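Long-range contacts in 1-carboxybiuret hydrolase subunit AtzE (Pseudomonas sp., PDB 6C62), which hydrolyses 1-carboxybiuret to urea-1,3-dicarboxylate and ammonia in the bacterial breakdown of atrazine: residues N36-R41 against G116-D121; Y71-L76 against L165-D170; A156-G161 against C182-L187; L194-T199 against D207-L212. One frame throughout, in Å; residues are numbered along the deposited sequence.

How the interactions relate
All four contacts are largely buried and all reach the same mixed sheet, but at different depths. Interaction 2, about 8 Å from the chain centre, is wholly buried: two parallel strands, one of which carries Lys74, probably the lysine of the charge relay. Interaction 1, about 15 Å from the chain centre, adds strand 38-41 as the outermost strand on that side. The two share a seam, since 113-118 and 70-74 are neighbours. Interaction 3 lacks hydrogen bonds between its segments and packs helix 152-159 on the end of helix 176-182 and the link into strand 185-188, by small, mostly apolar groups. Interaction 4 packs a loop against strand 208-213, using one arginine bond, a water and a leucine; its arginine also reaches a chain of another protein.

Interaction 1 (N36-R41 against G116-D121)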
loop_
_atom_site.group_PDB
_atom_site.type_symbol
_atom_site.label_atom_id
_atom_site.label_comp_id
_atom_site.label_asym_id
_atom_site.label_seq_id
_atom_site.Cartn_x
_atom_site.Cartn_y
_atom_site.Cartn_z
ATOM N N ASN A 36 -33.905 -5.920 -18.489
ATOM C CA ASN A 36 -33.643 -5.231 -17.230
ATOM C C ASN A 36 -32.144 -4.833 -17.088
ATOM O O ASN A 36 -31.530 -5.068 -16.080
ATOM C CB ASN A 36 -34.109 -6.078 -16.034
ATOM C CG ASN A 36 -34.129 -5.299 -14.737
ATOM O OD1 ASN A 36 -34.642 -4.207 -14.705
ATOM N ND2 ASN A 36 -33.630 -5.896 -13.638
ATOM N N ALA A 37 -31.591 -4.263 -18.145
ATOM C CA ALA A 37 -30.222 -3.734 -18.135
ATOM C C ALA A 37 -30.167 -2.331 -17.570
ATOM O O ALA A 37 -29.160 -2.006 -16.946
ATOM C CB ALA A 37 -29.632 -3.748 -19.521
ATOM N N PHE A 38 -31.196 -1.506 -17.726
ATOM C CA PHE A 38 -31.158 -0.120 -17.266
ATOM C C PHE A 38 -31.777 0.118 -15.896
ATOM O O PHE A 38 -32.840 -0.392 -15.611
ATOM C CB PHE A 38 -31.862 0.817 -18.252
ATOM C CG PHE A 38 -31.029 1.187 -19.438
ATOM C CD1 PHE A 38 -30.845 0.293 -20.469
ATOM C CD2 PHE A 38 -30.433 2.435 -19.505
ATOM C CE1 PHE A 38 -30.079 0.622 -21.589
ATOM C CE2 PHE A 38 -29.668 2.793 -20.593
ATOM C CZ PHE A 38 -29.477 1.865 -21.656
ATOM N N THR A 39 -31.165 0.919 -15.043
ATOM C CA THR A 39 -31.778 1.365 -13.815
ATOM C C THR A 39 -32.180 2.805 -13.879
ATOM O O THR A 39 -32.892 3.269 -12.949
ATOM C CB THR A 39 -30.845 1.208 -12.586
ATOM O OG1 THR A 39 -29.547 1.817 -12.813
ATOM C CG2 THR A 39 -30.636 -0.273 -12.290
ATOM N N CYS A 40 -31.684 3.555 -14.866
ATOM C CA CYS A 40 -32.082 4.921 -15.014
ATOM C C CYS A 40 -31.880 5.406 -16.433
ATOM O O CYS A 40 -30.911 5.021 -17.067
ATOM C CB CYS A 40 -31.386 5.704 -13.942
ATOM S SG CYS A 40 -30.103 6.734 -14.452
ATOM N N ARG A 41 -32.839 6.103 -16.971
ATOM C CA ARG A 41 -32.765 6.562 -18.377
ATOM C C ARG A 41 -32.647 8.089 -18.367
ATOM O O ARG A 41 -33.544 8.768 -17.877
ATOM C CB ARG A 41 -33.973 6.139 -19.170
ATOM C CG ARG A 41 -34.138 4.646 -19.185
ATOM C CD ARG A 41 -35.387 4.240 -19.966
ATOM N NE ARG A 41 -35.894 2.943 -19.516
ATOM C CZ ARG A 41 -36.956 2.296 -20.030
ATOM N NH1 ARG A 41 -37.681 2.811 -21.031
ATOM N NH2 ARG A 41 -37.306 1.117 -19.500
ATOM N N GLY A 116 -28.012 6.438 -20.046
ATOM C CA GLY A 116 -28.327 6.284 -18.636
ATOM C C GLY A 116 -27.455 5.294 -17.889
ATOM O O GLY A 116 -26.297 5.048 -18.289
ATOM N N GLY A 117 -28.011 4.802 -16.784
ATOM C CA GLY A 117 -27.274 3.977 -15.804
ATOM C C GLY A 117 -27.755 2.531 -15.877
ATOM O O GLY A 117 -28.946 2.278 -16.104
ATOM N N LEU A 118 -26.832 1.603 -15.677
ATOM C CA LEU A 118 -27.047 0.173 -15.874
ATOM C C LEU A 118 -26.931 -0.664 -14.608
ATOM O O LEU A 118 -26.099 -0.411 -13.723
ATOM C CB LEU A 118 -26.048 -0.370 -16.919
ATOM C CG LEU A 118 -26.069 0.353 -18.243
ATOM C CD1 LEU A 118 -24.928 -0.154 -19.081
ATOM C CD2 LEU A 118 -27.386 0.162 -18.983
ATOM N N ASN A 119 -27.728 -1.733 -14.583
ATOM C CA ASN A 119 -27.826 -2.648 -13.433
ATOM C C ASN A 119 -26.480 -3.372 -13.185
ATOM O O ASN A 119 -25.696 -3.601 -14.125
ATOM C CB ASN A 119 -28.947 -3.670 -13.686
ATOM C CG ASN A 119 -29.439 -4.388 -12.435
ATOM O OD1 ASN A 119 -29.369 -3.871 -11.314
ATOM N ND2 ASN A 119 -29.977 -5.636 -12.646
ATOM N N MET A 120 -26.244 -3.728 -11.917
ATOM C CA MET A 120 -25.038 -4.369 -11.471
ATOM C C MET A 120 -25.296 -5.151 -10.202
ATOM O O MET A 120 -26.259 -4.901 -9.497
ATOM C CB MET A 120 -23.919 -3.344 -11.271
ATOM C CG MET A 120 -24.276 -2.205 -10.286
ATOM S SD MET A 120 -22.887 -1.146 -9.823
ATOM C CE MET A 120 -21.943 -2.110 -8.653
ATOM N N ASP A 121 -24.426 -6.110 -9.885
ATOM C CA ASP A 121 -24.475 -6.730 -8.558
ATOM C C ASP A 121 -24.184 -5.665 -7.531
ATOM O O ASP A 121 -23.323 -4.785 -7.753
ATOM C CB ASP A 121 -23.474 -7.848 -8.363
ATOM C CG ASP A 121 -23.859 -9.126 -9.129
ATOM O OD1 ASP A 121 -24.867 -9.826 -8.775
ATOM O OD2 ASP A 121 -23.156 -9.432 -10.117
#
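Asn119, which loses more surface to this contact than any other residue, is tied to Ala37 by its backbone: Asn119 N donates to Ala37 O over 2.8 Å in a nearly straight bond. With CG anti to the backbone N (chi1 -162°), the amide is carried over to that of Asn36, which it meets at a slant, the planes 52° apart and Asn119 ND2 3.8 Å from Asn36 ND2. These amides are not bonded to each other. Asn119 ND2 binds Gly135 O and Thr137 OG1, while Asn36 ND2 binds Tyr134 O and Pro136 O, so the neighbouring run from Tyr134 to Thr137, which leads into strand 135-139, holds both nitrogens.

Gly117 works through its carbonyl. Gly117 O accepts from Thr39 N at 2.8 Å and from Cys40 N at 3.3 Å, both donors lying on the same face of its plane; Gly117 N returns a bond to Cys40 O at 2.9 Å.

Leu118 supplies the apolar part. Its side chain runs alongside Phe38, pointing the same way, and CD2 sits 3.5 Å from the centroid of the Phe38 ring, only 2° off the normal, a CH-pi contact over the middle of the face. An alanine in place of Phe38 would probably leave Leu118 CD2 without its aromatic platform and open a gap toward Ile28 and Ala72.

Two successive residues, Thr39 and Cys40, thus face the single Gly117, and the register slips by one between Phe38 and Cys40. This is a classic beta bulge in strand 38-41, the outermost strand on one side of the mixed sheet within this chain of the amidase-family enzyme.

Interaction 2 (Y71-L76 against L165-D170); sequences YAVKNL and LSLGSD
Lys74 reaches across to Ser169 with an extended side chain: CG is anti to the backbone N (chi1 -171°) and every later torsion is also extended. The methylenes pass beside the opposite strand, with Lys74 CD 3.7 Å from the backbone nitrogen of Ser169. At the tip, Lys74 NZ donates to Ser169 OG at 2.8 Å. Ser169 turns its hydroxyl between its own backbone N and carbonyl carbon (chi1 79°), where it meets the amine and also touches Leu76 CD2 at 3.4 Å. Lys74 NZ is hydrogen-bonded to Ser150 OG and Ser151 OG as well, so three serine hydroxyls grip it. By similarity to relatives, Lys74 and Ser150 form the charge relay that serves the nucleophile Ser174, the serine-serine-lysine triad of the amidase family.

The strands behind this site are parallel, their axes 4.7 Å apart at closest and inclined by 11°. Leu167 is bonded through both its backbone groups: Leu167 N to Ala72 O at 3.1 Å, and Lys74 N to Leu167 O at 3.0 Å. A weaker bond runs from Ala72 N to Leu165 O.

On one face of the sheet Val73 and Leu167 lie side by side and point the same way, with Val73 CG1 at 4.0 Å from Leu167 CG. Tyr71 offers Leu165 its CB while its ring swings away toward Val104 and Leu107 of helix 102-109, which Leu167 also meets. Ala72 and Ser166 occupy the other face, where Ser166 OG bonds to Ser154 O.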
loop_
_atom_site.group_PDB
_atom_site.type_symbol
_atom_site.label_atom_id
_atom_site.label_comp_id
_atom_site.label_asym_id
_atom_site.label_seq_id
_atom_site.Cartn_x
_atom_site.Cartn_y
_atom_site.Cartn_z
ATOM N N TYR A 71 -24.383 5.662 -25.566
ATOM C CA TYR A 71 -23.703 4.792 -24.585
ATOM C C TYR A 71 -24.457 4.854 -23.267
ATOM O O TYR A 71 -25.347 5.727 -23.071
ATOM C CB TYR A 71 -22.230 5.147 -24.411
ATOM C CG TYR A 71 -21.951 6.373 -23.633
ATOM C CD1 TYR A 71 -22.181 7.643 -24.188
ATOM C CD2 TYR A 71 -21.457 6.325 -22.323
ATOM C CE1 TYR A 71 -21.891 8.771 -23.494
ATOM C CE2 TYR A 71 -21.156 7.482 -21.616
ATOM C CZ TYR A 71 -21.352 8.699 -22.189
ATOM O OH TYR A 71 -21.128 9.907 -21.483
ATOM N N ALA A 72 -24.202 3.854 -22.456
ATOM C CA ALA A 72 -24.702 3.836 -21.090
ATOM C C ALA A 72 -23.632 3.341 -20.150
ATOM O O ALA A 72 -22.626 2.729 -20.584
ATOM C CB ALA A 72 -25.956 3.005 -21.003
ATOM N N VAL A 73 -23.814 3.597 -18.847
ATOM C CA VAL A 73 -22.734 3.264 -17.863
ATOM C C VAL A 73 -23.251 2.463 -16.673
ATOM O O VAL A 73 -24.361 2.695 -16.183
ATOM C CB VAL A 73 -22.030 4.560 -17.371
ATOM C CG1 VAL A 73 -21.468 5.305 -18.595
ATOM C CG2 VAL A 73 -22.964 5.463 -16.595
ATOM N N LYS A 74 -22.442 1.526 -16.198
ATOM C CA LYS A 74 -22.725 0.835 -14.953
ATOM C C LYS A 74 -23.024 1.852 -13.852
ATOM O O LYS A 74 -22.379 2.923 -13.783
ATOM C CB LYS A 74 -21.503 0.001 -14.618
ATOM C CG LYS A 74 -21.669 -0.961 -13.461
ATOM C CD LYS A 74 -20.372 -1.752 -13.324
ATOM C CE LYS A 74 -20.518 -2.861 -12.306
ATOM N NZ LYS A 74 -19.275 -3.681 -12.302
ATOM N N ASN A 75 -24.043 1.576 -13.029
ATOM C CA ASN A 75 -24.554 2.589 -12.115
ATOM C C ASN A 75 -23.681 2.844 -10.887
ATOM O O ASN A 75 -24.106 3.541 -9.982
ATOM C CB ASN A 75 -26.032 2.365 -11.820
ATOM C CG ASN A 75 -26.338 1.208 -10.862
ATOM O OD1 ASN A 75 -25.491 0.761 -10.104
ATOM N ND2 ASN A 75 -27.563 0.704 -10.940
ATOM N N LEU A 76 -22.445 2.317 -10.848
ATOM C CA LEU A 76 -21.416 2.863 -9.961
ATOM C C LEU A 76 -20.694 4.154 -10.522
ATOM O O LEU A 76 -19.906 4.780 -9.795
ATOM C CB LEU A 76 -20.422 1.786 -9.568
ATOM C CG LEU A 76 -19.621 1.043 -10.645
ATOM C CD1 LEU A 76 -18.603 1.955 -11.275
ATOM C CD2 LEU A 76 -18.889 -0.181 -10.071
ATOM N N LEU A 165 -21.992 0.860 -27.060
ATOM C CA LEU A 165 -20.866 1.072 -26.147
ATOM C C LEU A 165 -21.430 1.169 -24.750
ATOM O O LEU A 165 -22.477 1.806 -24.532
ATOM C CB LEU A 165 -20.177 2.382 -26.500
ATOM C CG LEU A 165 -19.113 2.947 -25.533
ATOM C CD1 LEU A 165 -17.889 2.037 -25.448
ATOM C CD2 LEU A 165 -18.661 4.321 -26.022
ATOM N N SER A 166 -20.765 0.517 -23.804
ATOM C CA SER A 166 -21.047 0.794 -22.418
ATOM C C SER A 166 -19.770 0.834 -21.595
ATOM O O SER A 166 -18.695 0.455 -22.070
ATOM C CB SER A 166 -22.023 -0.230 -21.834
ATOM O OG SER A 166 -21.456 -1.516 -21.888
ATOM N N LEU A 167 -19.895 1.358 -20.374
ATOM C CA LEU A 167 -18.803 1.295 -19.387
ATOM C C LEU A 167 -19.128 0.342 -18.280
ATOM O O LEU A 167 -20.240 0.322 -17.811
ATOM C CB LEU A 167 -18.476 2.665 -18.825
ATOM C CG LEU A 167 -18.045 3.728 -19.795
ATOM C CD1 LEU A 167 -17.509 4.928 -19.048
ATOM C CD2 LEU A 167 -17.009 3.221 -20.789
ATOM N N GLY A 168 -18.125 -0.428 -17.876
ATOM C CA GLY A 168 -18.188 -1.303 -16.730
ATOM C C GLY A 168 -16.998 -1.156 -15.803
ATOM O O GLY A 168 -16.157 -0.250 -15.975
ATOM N N SER A 169 -16.972 -2.041 -14.799
ATOM C CA SER A 169 -15.832 -2.171 -13.919
ATOM C C SER A 169 -15.444 -3.616 -13.855
ATOM O O SER A 169 -16.252 -4.522 -14.101
ATOM C CB SER A 169 -16.068 -1.579 -12.513
ATOM O OG SER A 169 -16.826 -2.418 -11.662
ATOM N N ASP A 170 -14.168 -3.827 -13.553
ATOM C CA ASP A 170 -13.566 -5.143 -13.472
ATOM C C ASP A 170 -12.503 -5.159 -12.360
ATOM O O ASP A 170 -11.451 -4.519 -12.462
ATOM C CB ASP A 170 -12.949 -5.527 -14.862
ATOM C CG ASP A 170 -12.528 -7.022 -14.937
ATOM O OD1 ASP A 170 -11.883 -7.503 -13.989
ATOM O OD2 ASP A 170 -12.823 -7.701 -15.962
#

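Interaction 3 (A156-G161 against C182-L187); sequences AAIAAG and CGVWGL
Cys182, the last residue of helix 176-182, leans on the C-terminal turn of helix 152-159 at three points. Its thiol, set anti to its own carbonyl carbon (chi1 -72°), brings Cys182 SG to 3.7 Å from Ala156 N. Cys182 CB lies 4.1 Å from Ala159 CB, and Cys182 O comes within 3.5 Å of that same methyl. The carbonyl finds its polar partner outside the contact, in His141 NE2.

Gly183 then takes a positive phi and ends the helix, bringing Val184 back against helix 152-159. One branch of Val184 does the touching: Val184 CG1 packs on Ile158 CG2 at 3.7 Å and on Ala159 CB at 3.9 Å, and the valine and isoleucine side chains cross obliquely. From Trp185 onward the chain enters strand 185-188 and departs; Trp185 and Leu187 pack instead against strand 411-416 and helix 216-226.

No hydrogen bond links the two segments. Helix 152-159 is therefore held here by van der Waals contact: the small methyl of Ala159 faces both Cys182 and Val184, and SG lies against the backbone at Ala156, so the fit depends on shape more than on directed bonds.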
loop_
_atom_site.group_PDB
_atom_site.type_symbol
_atom_site.label_atom_id
_atom_site.label_comp_id
_atom_site.label_asym_id
_atom_site.label_seq_id
_atom_site.Cartn_x
_atom_site.Cartn_y
_atom_site.Cartn_z
ATOM N N ALA A 156 -25.395 -6.802 -21.288
ATOM C CA ALA A 156 -26.734 -7.057 -21.850
ATOM C C ALA A 156 -27.198 -5.932 -22.727
ATOM O O ALA A 156 -27.785 -6.190 -23.758
ATOM C CB ALA A 156 -27.757 -7.318 -20.767
ATOM N N ALA A 157 -26.934 -4.693 -22.342
ATOM C CA ALA A 157 -27.378 -3.573 -23.182
ATOM C C ALA A 157 -26.782 -3.645 -24.572
ATOM O O ALA A 157 -27.471 -3.257 -25.551
ATOM C CB ALA A 157 -27.066 -2.218 -22.553
ATOM N N ILE A 158 -25.543 -4.127 -24.685
ATOM C CA ILE A 158 -24.905 -4.221 -25.991
ATOM C C ILE A 158 -25.463 -5.425 -26.772
ATOM O O ILE A 158 -25.841 -5.259 -27.922
ATOM C CB ILE A 158 -23.390 -4.310 -25.908
ATOM C CG1 ILE A 158 -22.880 -3.012 -25.233
ATOM C CG2 ILE A 158 -22.780 -4.499 -27.282
ATOM C CD1 ILE A 158 -21.548 -3.196 -24.729
ATOM N N ALA A 159 -25.648 -6.575 -26.117
ATOM C CA ALA A 159 -26.093 -7.760 -26.814
ATOM C C ALA A 159 -27.569 -7.617 -27.242
ATOM O O ALA A 159 -27.960 -8.185 -28.212
ATOM C CB ALA A 159 -25.918 -8.978 -25.983
ATOM N N ALA A 160 -28.348 -6.837 -26.539
ATOM C CA ALA A 160 -29.743 -6.570 -26.899
ATOM C C ALA A 160 -29.868 -5.486 -27.960
ATOM O O ALA A 160 -30.999 -5.164 -28.313
ATOM C CB ALA A 160 -30.510 -6.125 -25.654
ATOM N N GLY A 161 -28.772 -4.895 -28.454
ATOM C CA GLY A 161 -28.836 -3.805 -29.417
ATOM C C GLY A 161 -29.328 -2.463 -28.872
ATOM O O GLY A 161 -29.697 -1.600 -29.642
ATOM N N CYS A 182 -22.434 -12.659 -22.515
ATOM C CA CYS A 182 -23.335 -11.954 -23.442
ATOM C C CYS A 182 -22.864 -11.981 -24.910
ATOM O O CYS A 182 -23.602 -11.536 -25.814
ATOM C CB CYS A 182 -23.561 -10.521 -22.994
ATOM S SG CYS A 182 -24.600 -10.409 -21.533
ATOM N N GLY A 183 -21.654 -12.457 -25.169
ATOM C CA GLY A 183 -21.159 -12.440 -26.498
ATOM C C GLY A 183 -20.879 -11.055 -27.049
ATOM O O GLY A 183 -21.214 -10.763 -28.202
ATOM N N VAL A 184 -20.183 -10.222 -26.267
ATOM C CA VAL A 184 -19.798 -8.924 -26.751
ATOM C C VAL A 184 -18.326 -8.683 -26.404
ATOM O O VAL A 184 -17.685 -9.529 -25.773
ATOM C CB VAL A 184 -20.681 -7.802 -26.150
ATOM C CG1 VAL A 184 -22.166 -8.027 -26.470
ATOM C CG2 VAL A 184 -20.492 -7.698 -24.629
ATOM N N TRP A 185 -17.798 -7.560 -26.877
ATOM C CA TRP A 185 -16.397 -7.235 -26.714
ATOM C C TRP A 185 -16.197 -6.508 -25.371
ATOM O O TRP A 185 -17.032 -5.716 -24.968
ATOM C CB TRP A 185 -15.873 -6.333 -27.843
ATOM C CG TRP A 185 -15.787 -7.007 -29.149
ATOM C CD1 TRP A 185 -16.799 -7.163 -30.090
ATOM C CD2 TRP A 185 -14.643 -7.647 -29.694
ATOM N NE1 TRP A 185 -16.324 -7.858 -31.182
ATOM C CE2 TRP A 185 -15.007 -8.160 -30.966
ATOM C CE3 TRP A 185 -13.355 -7.878 -29.219
ATOM C CZ2 TRP A 185 -14.119 -8.884 -31.755
ATOM C CZ3 TRP A 185 -12.488 -8.585 -30.012
ATOM C CH2 TRP A 185 -12.864 -9.063 -31.260
ATOM N N GLY A 186 -15.084 -6.779 -24.697
ATOM C CA GLY A 186 -14.720 -6.034 -23.498
ATOM C C GLY A 186 -13.225 -5.781 -23.443
ATOM O O GLY A 186 -12.414 -6.579 -23.997
ATOM N N LEU A 187 -12.862 -4.674 -22.784
ATOM C CA LEU A 187 -11.512 -4.315 -22.561
ATOM C C LEU A 187 -11.344 -3.939 -21.100
ATOM O O LEU A 187 -12.002 -2.993 -20.612
ATOM C CB LEU A 187 -11.122 -3.110 -23.445
ATOM C CG LEU A 187 -9.773 -2.413 -23.126
ATOM C CD1 LEU A 187 -8.609 -3.337 -23.387
ATOM C CD2 LEU A 187 -9.629 -1.116 -23.926
#

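Interaction 4 (L194-T199 against D207-L212); sequences LSRRGT and DHLGPL
Arg196 and Asp207 make the direct hydrogen bond of this contact: Arg196 NH1 donates to Asp207 O over 3.0 Å, the oxygen lying near the guanidinium plane, 13° out of it. A bend at chi3 (-46°) turns NE out of the otherwise extended chain. The carboxylate of Asp207 is engaged by Thr171 OG1 and by the amides of Phe202 and Val203, while Arg196 NH1 also serves His204 O and Arg196 NH2 forms a salt bridge with an acidic side chain on a chain of another protein. An alanine at Arg196 would probably leave Asp207 O without this donor and that acidic side chain without its charged mate.

A water makes the second polar link, donating to Leu194 O at 2.8 Å and accepting from Leu209 N at 3.0 Å.

Van der Waals contact centres on Leu209, the residue that loses most surface to the contact. Leu209 CD1 meets Arg196 CA at 3.7 Å and Thr199 CG2, tip to tip, at 3.7 Å. Methyls also lie against carbonyl oxygens: Leu209 CD1 is 3.5 Å from Ser195 O, and Leu194, from that same loop, sets its CD1 3.6 Å from Leu209 O.

Within 194-199, Ser195 OG, also hydrogen-bonded to Asp230 OD2, accepts from Arg197 N in an ST turn, and a type II turn from Arg196 to Thr199 follows, with Thr199 OG1 donating to Arg196 O at 2.7 Å.

Strand 208-213 lies in the sheet between strands 165-170 and 185-188. Leu209 also packs on Leu103 of helix 102-109, and Leu194 on Met226 of helix 216-226.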
loop_
_atom_site.group_PDB
_atom_site.type_symbol
_atom_site.label_atom_id
_atom_site.label_comp_id
_atom_site.label_asym_id
_atom_site.label_seq_id
_atom_site.Cartn_x
_atom_site.Cartn_y
_atom_site.Cartn_z
ATOM N N LEU A 194 -6.910 4.093 -16.688
ATOM C CA LEU A 194 -8.078 4.932 -16.793
ATOM C C LEU A 194 -8.531 5.430 -15.412
ATOM O O LEU A 194 -8.615 4.662 -14.422
ATOM C CB LEU A 194 -9.205 4.193 -17.495
ATOM C CG LEU A 194 -9.063 3.777 -18.921
ATOM C CD1 LEU A 194 -10.394 3.284 -19.460
ATOM C CD2 LEU A 194 -8.586 4.924 -19.821
ATOM N N SER A 195 -8.812 6.730 -15.360
ATOM C CA SER A 195 -9.121 7.421 -14.089
ATOM C C SER A 195 -10.361 6.844 -13.439
ATOM O O SER A 195 -11.402 6.618 -14.118
ATOM C CB SER A 195 -9.369 8.891 -14.324
ATOM O OG SER A 195 -9.799 9.488 -13.096
ATOM N N ARG A 196 -10.274 6.621 -12.157
ATOM C CA ARG A 196 -11.397 6.056 -11.399
ATOM C C ARG A 196 -12.208 7.162 -10.689
ATOM O O ARG A 196 -13.149 6.870 -9.993
ATOM C CB ARG A 196 -10.864 5.064 -10.350
ATOM C CG ARG A 196 -10.206 3.898 -11.011
ATOM C CD ARG A 196 -9.749 2.795 -10.060
ATOM N NE ARG A 196 -9.025 3.247 -8.869
ATOM C CZ ARG A 196 -8.480 2.425 -7.981
ATOM N NH1 ARG A 196 -8.531 1.092 -8.149
ATOM N NH2 ARG A 196 -7.870 2.908 -6.938
ATOM N N ARG A 197 -11.832 8.417 -10.889
ATOM C CA ARG A 197 -12.456 9.527 -10.188
ATOM C C ARG A 197 -13.949 9.726 -10.578
ATOM O O ARG A 197 -14.331 9.700 -11.749
ATOM C CB ARG A 197 -11.642 10.802 -10.452
ATOM C CG ARG A 197 -12.222 12.015 -9.717
ATOM C CD ARG A 197 -11.216 13.108 -9.517
ATOM N NE ARG A 197 -10.648 13.619 -10.777
ATOM C CZ ARG A 197 -11.038 14.739 -11.395
ATOM N NH1 ARG A 197 -12.018 15.453 -10.910
ATOM N NH2 ARG A 197 -10.394 15.177 -12.501
ATOM N N GLY A 198 -14.764 9.902 -9.540
ATOM C CA GLY A 198 -16.215 9.981 -9.668
ATOM C C GLY A 198 -16.897 8.619 -9.823
ATOM O O GLY A 198 -17.942 8.563 -10.441
ATOM N N THR A 199 -16.283 7.537 -9.365
ATOM C CA THR A 199 -16.919 6.237 -9.352
ATOM C C THR A 199 -16.989 5.665 -7.931
ATOM O O THR A 199 -16.174 5.996 -7.044
ATOM C CB THR A 199 -16.256 5.208 -10.282
ATOM O OG1 THR A 199 -14.949 4.857 -9.793
ATOM C CG2 THR A 199 -16.162 5.786 -11.715
ATOM N N ASP A 207 -9.546 -2.439 -8.363
ATOM C CA ASP A 207 -10.579 -2.007 -9.333
ATOM C C ASP A 207 -10.002 -1.443 -10.602
ATOM O O ASP A 207 -9.116 -0.586 -10.537
ATOM C CB ASP A 207 -11.514 -0.897 -8.792
ATOM C CG ASP A 207 -12.368 -1.309 -7.607
ATOM O OD1 ASP A 207 -12.606 -2.499 -7.393
ATOM O OD2 ASP A 207 -12.804 -0.329 -6.875
ATOM N N HIS A 208 -10.543 -1.865 -11.743
ATOM C CA HIS A 208 -10.250 -1.307 -13.063
ATOM C C HIS A 208 -11.580 -0.855 -13.712
ATOM O O HIS A 208 -12.633 -1.443 -13.453
ATOM C CB HIS A 208 -9.748 -2.379 -14.032
ATOM C CG HIS A 208 -8.511 -3.114 -13.644
ATOM N ND1 HIS A 208 -8.474 -4.089 -12.667
ATOM C CD2 HIS A 208 -7.317 -3.171 -14.277
ATOM C CE1 HIS A 208 -7.265 -4.644 -12.654
ATOM N NE2 HIS A 208 -6.547 -4.109 -13.631
ATOM N N LEU A 209 -11.539 0.141 -14.598
ATOM C CA LEU A 209 -12.710 0.575 -15.355
ATOM C C LEU A 209 -12.406 0.447 -16.818
ATOM O O LEU A 209 -11.254 0.578 -17.241
ATOM C CB LEU A 209 -13.047 2.018 -15.075
ATOM C CG LEU A 209 -13.311 2.370 -13.585
ATOM C CD1 LEU A 209 -13.525 3.858 -13.520
ATOM C CD2 LEU A 209 -14.542 1.590 -13.090
ATOM N N GLY A 210 -13.444 0.203 -17.605
ATOM C CA GLY A 210 -13.248 0.014 -19.047
ATOM C C GLY A 210 -14.522 -0.188 -19.849
ATOM O O GLY A 210 -15.634 -0.300 -19.282
ATOM N N PRO A 211 -14.389 -0.169 -21.173
ATOM C CA PRO A 211 -15.525 -0.252 -22.076
ATOM C C PRO A 211 -15.878 -1.689 -22.452
ATOM O O PRO A 211 -15.028 -2.611 -22.400
ATOM C CB PRO A 211 -15.033 0.490 -23.283
ATOM C CG PRO A 211 -13.516 0.179 -23.303
ATOM C CD PRO A 211 -13.115 0.067 -21.885
ATOM N N LEU A 212 -17.148 -1.865 -22.772
ATOM C CA LEU A 212 -17.639 -3.008 -23.530
ATOM C C LEU A 212 -18.261 -2.445 -24.803
ATOM O O LEU A 212 -18.690 -1.290 -24.817
ATOM C CB LEU A 212 -18.705 -3.786 -22.769
ATOM C CG LEU A 212 -18.295 -4.520 -21.505
ATOM C CD1 LEU A 212 -18.197 -3.539 -20.352
ATOM C CD2 LEU A 212 -19.255 -5.636 -21.101
HETATM O O HOH W 1 -9.201 1.912 -14.133
#